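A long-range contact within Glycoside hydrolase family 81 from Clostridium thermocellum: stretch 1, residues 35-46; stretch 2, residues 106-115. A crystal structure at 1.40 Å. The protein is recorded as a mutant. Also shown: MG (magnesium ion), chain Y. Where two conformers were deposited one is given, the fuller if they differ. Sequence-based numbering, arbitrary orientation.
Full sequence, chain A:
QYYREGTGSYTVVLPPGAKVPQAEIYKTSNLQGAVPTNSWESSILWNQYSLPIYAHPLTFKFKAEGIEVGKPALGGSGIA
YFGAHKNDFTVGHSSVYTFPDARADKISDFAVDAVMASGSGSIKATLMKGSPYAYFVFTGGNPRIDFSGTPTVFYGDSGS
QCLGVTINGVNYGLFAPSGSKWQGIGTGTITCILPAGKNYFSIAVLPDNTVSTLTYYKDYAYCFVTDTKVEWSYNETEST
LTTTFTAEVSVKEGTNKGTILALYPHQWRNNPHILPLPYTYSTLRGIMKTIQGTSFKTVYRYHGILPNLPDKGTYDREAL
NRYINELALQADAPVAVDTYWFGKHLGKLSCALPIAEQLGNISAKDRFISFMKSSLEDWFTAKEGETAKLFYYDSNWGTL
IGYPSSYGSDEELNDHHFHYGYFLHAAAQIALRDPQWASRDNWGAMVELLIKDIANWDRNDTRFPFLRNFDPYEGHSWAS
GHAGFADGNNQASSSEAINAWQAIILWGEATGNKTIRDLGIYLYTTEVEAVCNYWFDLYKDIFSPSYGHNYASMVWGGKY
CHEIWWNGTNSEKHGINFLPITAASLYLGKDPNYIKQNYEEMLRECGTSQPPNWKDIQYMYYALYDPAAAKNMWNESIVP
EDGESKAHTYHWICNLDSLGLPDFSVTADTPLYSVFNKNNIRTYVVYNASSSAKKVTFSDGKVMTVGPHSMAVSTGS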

# COMPACT_ATOMS: atom_id res chain seq x y z
N VAL A 35 -8.96 -15.60 -2.70
CA VAL A 35 -8.73 -15.33 -1.28
C VAL A 35 -7.85 -14.09 -1.11
O VAL A 35 -6.75 -14.05 -1.64
N PRO A 36 -8.32 -13.07 -0.38
CA PRO A 36 -7.45 -11.92 -0.12
C PRO A 36 -6.14 -12.32 0.57
O PRO A 36 -6.14 -13.18 1.45
N THR A 37 -5.05 -11.68 0.15
CA THR A 37 -3.72 -11.86 0.75
C THR A 37 -3.06 -10.49 0.91
O THR A 37 -3.63 -9.45 0.56
N ASN A 38 -1.84 -10.49 1.43
CA ASN A 38 -1.04 -9.27 1.47
C ASN A 38 -1.71 -8.17 2.26
O ASN A 38 -1.74 -7.02 1.85
N SER A 39 -2.26 -8.54 3.42
CA SER A 39 -2.94 -7.56 4.24
C SER A 39 -2.68 -7.79 5.74
O SER A 39 -1.91 -8.67 6.15
N TRP A 40 -3.31 -6.97 6.54
CA TRP A 40 -3.12 -7.02 7.99
C TRP A 40 -3.83 -8.22 8.64
O TRP A 40 -3.43 -8.69 9.69
N GLU A 41 -4.88 -8.73 8.01
CA GLU A 41 -5.64 -9.86 8.54
C GLU A 41 -5.12 -11.22 8.02
O GLU A 41 -5.61 -12.27 8.41
N SER A 42 -4.14 -11.19 7.12
CA SER A 42 -3.82 -12.37 6.30
C SER A 42 -3.39 -13.59 7.06
O SER A 42 -3.61 -14.69 6.58
N SER A 43 -2.74 -13.42 8.21
CA SER A 43 -2.20 -14.61 8.92
C SER A 43 -3.29 -15.57 9.42
O SER A 43 -3.02 -16.75 9.62
N ILE A 44 -4.51 -15.07 9.55
CA ILE A 44 -5.66 -15.94 9.85
C ILE A 44 -5.81 -17.06 8.83
O ILE A 44 -6.10 -18.19 9.21
N LEU A 45 -5.56 -16.74 7.55
CA LEU A 45 -5.73 -17.68 6.45
C LEU A 45 -4.61 -18.71 6.37
O LEU A 45 -4.84 -19.85 5.95
N TRP A 46 -3.38 -18.29 6.71
CA TRP A 46 -2.20 -19.13 6.49
C TRP A 46 -1.83 -20.00 7.69
O TRP A 46 -1.23 -21.07 7.54
N LYS A 106 -15.32 -13.80 6.26
CA LYS A 106 -15.63 -12.65 5.41
C LYS A 106 -14.48 -11.64 5.56
O LYS A 106 -14.05 -11.35 6.68
N ILE A 107 -13.99 -11.12 4.44
CA ILE A 107 -12.96 -10.09 4.45
C ILE A 107 -13.49 -8.95 3.60
O ILE A 107 -13.79 -9.13 2.42
N SER A 108 -13.65 -7.79 4.22
CA SER A 108 -14.06 -6.59 3.51
C SER A 108 -12.89 -5.60 3.42
O SER A 108 -11.73 -5.97 3.67
N ASP A 109 -13.16 -4.35 3.07
CA ASP A 109 -12.05 -3.47 2.70
C ASP A 109 -11.21 -3.03 3.89
O ASP A 109 -10.05 -2.68 3.72
N PHE A 110 -11.80 -3.04 5.09
CA PHE A 110 -11.06 -2.75 6.32
C PHE A 110 -11.61 -3.48 7.55
O PHE A 110 -11.46 -3.02 8.69
N ALA A 111 -12.13 -4.69 7.33
CA ALA A 111 -12.56 -5.55 8.42
C ALA A 111 -12.42 -7.01 8.03
O ALA A 111 -12.35 -7.35 6.83
N VAL A 112 -12.48 -7.86 9.04
CA VAL A 112 -12.49 -9.32 8.85
C VAL A 112 -13.43 -9.95 9.87
O VAL A 112 -13.43 -9.54 11.03
N ASP A 113 -14.20 -10.93 9.43
CA ASP A 113 -14.95 -11.81 10.31
C ASP A 113 -14.21 -13.14 10.33
O ASP A 113 -13.94 -13.70 9.27
N ALA A 114 -13.91 -13.65 11.53
CA ALA A 114 -13.27 -14.96 11.70
C ALA A 114 -14.08 -15.81 12.66
O ALA A 114 -14.69 -15.29 13.59
N VAL A 115 -14.04 -17.12 12.44
CA VAL A 115 -14.81 -18.06 13.25
C VAL A 115 -13.87 -19.08 13.87
O VAL A 115 -12.97 -19.61 13.22

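No direct hydrogen bond crosses this contact, although a tryptophan indole and a buried glutamate both lie in it; the polar links run through water. Water 1 accepts from Trp 40 NE1 (2.9 Å) and donates to Asp 109 O (2.9 Å). Water 2 lies 3.1 Å from both Glu 41 OE1 and Ser 108 O, within donating geometry of each, but acceptors in its reach outnumber its protons.

The direct contacts are van der Waals and mostly between apolar side chains; the whole contact buries 397 Å², both sides summed. Alternation along strand 111-115 sets the pattern: the CA-to-CB bonds of Val 112 and Ala 114 point toward stretch 1, those of Ala 111 and Asp 113 away. Val 112 (chi1 55°, p) is met from several directions: Val 112 CG1 lies 3.9 Å from Glu 41 CB and 4.0 Å from Trp 40 CH2, and Ile 44 CD1 sits near both methyls, 4.1 Å from Val 112 CG2 and 4.2 Å from Val 112 CG1. Ile 44, chi1 m and chi2 t, also reaches Ala 114, CG2 to CB at 4.4 Å.

Trp 40 leaves its backbone sideways, yet chi1 56° (p) and chi2 -87° carry the indole across. Its CZ2 stands 3.6 Å from Phe 110 O and 3.9 Å from Ala 111 N, the latter at the ring edge. The Phe 110 side chain instead leads away.

Ile 107 (m, t) gives up the largest area, 91 Å². Its CD1 is 4.0 Å from both Pro 36 CG and Leu 45 CD1, and its CG2 is 3.4 Å from Glu 41 OE2. Glu 41 (chi1 p, chi2 m) is held on its own side by Ser 39 OG, which donates to OE1 at 2.7 Å.

The backbone of Ile 44 has a separate role: its O binds the magnesium ion at 2.3 Å, with three further ligands elsewhere in the structure.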

# COMPACT_ATOMS: atom_id res chain seq x y z
CB VAL A 35 -8.05 -16.55 -0.64
CG1 VAL A 35 -7.76 -16.29 0.82
CG2 VAL A 35 -8.92 -17.79 -0.83
CB PRO A 36 -8.30 -11.02 0.80
CG PRO A 36 -9.70 -11.40 0.42
CD PRO A 36 -9.66 -12.87 0.20
CB THR A 37 -2.84 -12.74 -0.16
OG1 THR A 37 -2.55 -12.06 -1.39
CG2 THR A 37 -3.52 -14.06 -0.49
CB ASN A 38 -0.64 -8.76 0.07
CG ASN A 38 0.19 -9.76 -0.68
OD1 ASN A 38 -0.33 -10.61 -1.39
ND2 ASN A 38 1.52 -9.63 -0.56
CB SER A 39 -4.42 -7.59 3.87
OG SER A 39 -5.14 -6.49 4.45
CB TRP A 40 -3.59 -5.71 8.62
CG TRP A 40 -5.01 -5.36 8.30
CD1 TRP A 40 -5.47 -4.67 7.20
CD2 TRP A 40 -6.19 -5.68 9.06
NE1 TRP A 40 -6.82 -4.57 7.21
CE2 TRP A 40 -7.29 -5.14 8.37
CE3 TRP A 40 -6.40 -6.32 10.30
CZ2 TRP A 40 -8.60 -5.28 8.83
CZ3 TRP A 40 -7.70 -6.45 10.76
CH2 TRP A 40 -8.79 -5.92 10.03
CB GLU A 41 -7.13 -9.72 8.23
CG GLU A 41 -7.54 -10.06 6.80
CD GLU A 41 -7.13 -9.09 5.71
OE1 GLU A 41 -6.83 -7.94 6.02
OE2 GLU A 41 -7.23 -9.51 4.52
CB SER A 42 -2.79 -12.00 5.25
OG SER A 42 -3.30 -10.99 4.40
CB SER A 43 -1.30 -14.21 10.09
OG SER A 43 -2.05 -13.71 11.20
CB ILE A 44 -6.96 -15.15 9.94
CG1 ILE A 44 -6.90 -14.08 11.03
CG2 ILE A 44 -8.15 -16.07 10.20
CD1 ILE A 44 -8.00 -13.04 10.93
CB LEU A 45 -5.80 -16.93 5.11
CG LEU A 45 -7.06 -16.09 4.91
CD1 LEU A 45 -6.80 -14.97 3.92
CD2 LEU A 45 -8.25 -16.95 4.50
CB TRP A 46 -1.00 -18.23 6.13
CG TRP A 46 -1.08 -17.50 4.80
CD1 TRP A 46 -1.79 -16.36 4.53
CD2 TRP A 46 -0.36 -17.82 3.61
NE1 TRP A 46 -1.56 -15.95 3.23
CE2 TRP A 46 -0.69 -16.85 2.65
CE3 TRP A 46 0.53 -18.83 3.28
CZ2 TRP A 46 -0.12 -16.84 1.37
CZ3 TRP A 46 1.07 -18.84 2.01
CH2 TRP A 46 0.74 -17.85 1.07
CB LYS A 106 -16.97 -12.01 5.82
CG LYS A 106 -17.44 -10.86 4.94
CD LYS A 106 -18.85 -10.36 5.28
CE LYS A 106 -19.28 -9.22 4.35
NZ LYS A 106 -20.63 -8.65 4.61
CB ILE A 107 -11.60 -10.59 3.94
CG1 ILE A 107 -11.08 -11.73 4.84
CG2 ILE A 107 -10.62 -9.43 3.91
CD1 ILE A 107 -9.87 -12.47 4.28
CB SER A 108 -15.33 -6.00 4.14
OG SER A 108 -15.11 -5.68 5.49
CB ASP A 109 -12.56 -2.26 1.91
CG ASP A 109 -13.10 -2.63 0.51
OD1 ASP A 109 -13.02 -3.78 0.08
OD2 ASP A 109 -13.62 -1.73 -0.14
CB PHE A 110 -10.89 -1.22 6.56
CG PHE A 110 -12.09 -0.35 6.33
CD1 PHE A 110 -12.41 0.10 5.04
CD2 PHE A 110 -12.80 0.18 7.40
CE1 PHE A 110 -13.46 0.97 4.83
CE2 PHE A 110 -13.86 1.05 7.19
CZ PHE A 110 -14.21 1.42 5.90
CB ALA A 111 -13.98 -5.20 8.88
CB VAL A 112 -11.07 -9.94 8.96
CG1 VAL A 112 -10.39 -9.59 10.28
CG2 VAL A 112 -11.07 -11.43 8.73
CB ASP A 113 -16.35 -12.09 9.78
CG ASP A 113 -17.24 -10.86 9.69
OD1 ASP A 113 -16.97 -9.82 10.34
OD2 ASP A 113 -18.24 -10.95 8.94
CB ALA A 114 -11.84 -14.80 12.20
CB VAL A 115 -15.83 -18.83 12.36
CG1 VAL A 115 -16.53 -19.94 13.16
CG2 VAL A 115 -16.86 -17.89 11.79
MG MG Y . -6.15 -19.52 11.09
O HOH W 1 -7.74 -2.51 5.45
O HOH W 2 -9.29 -6.07 5.56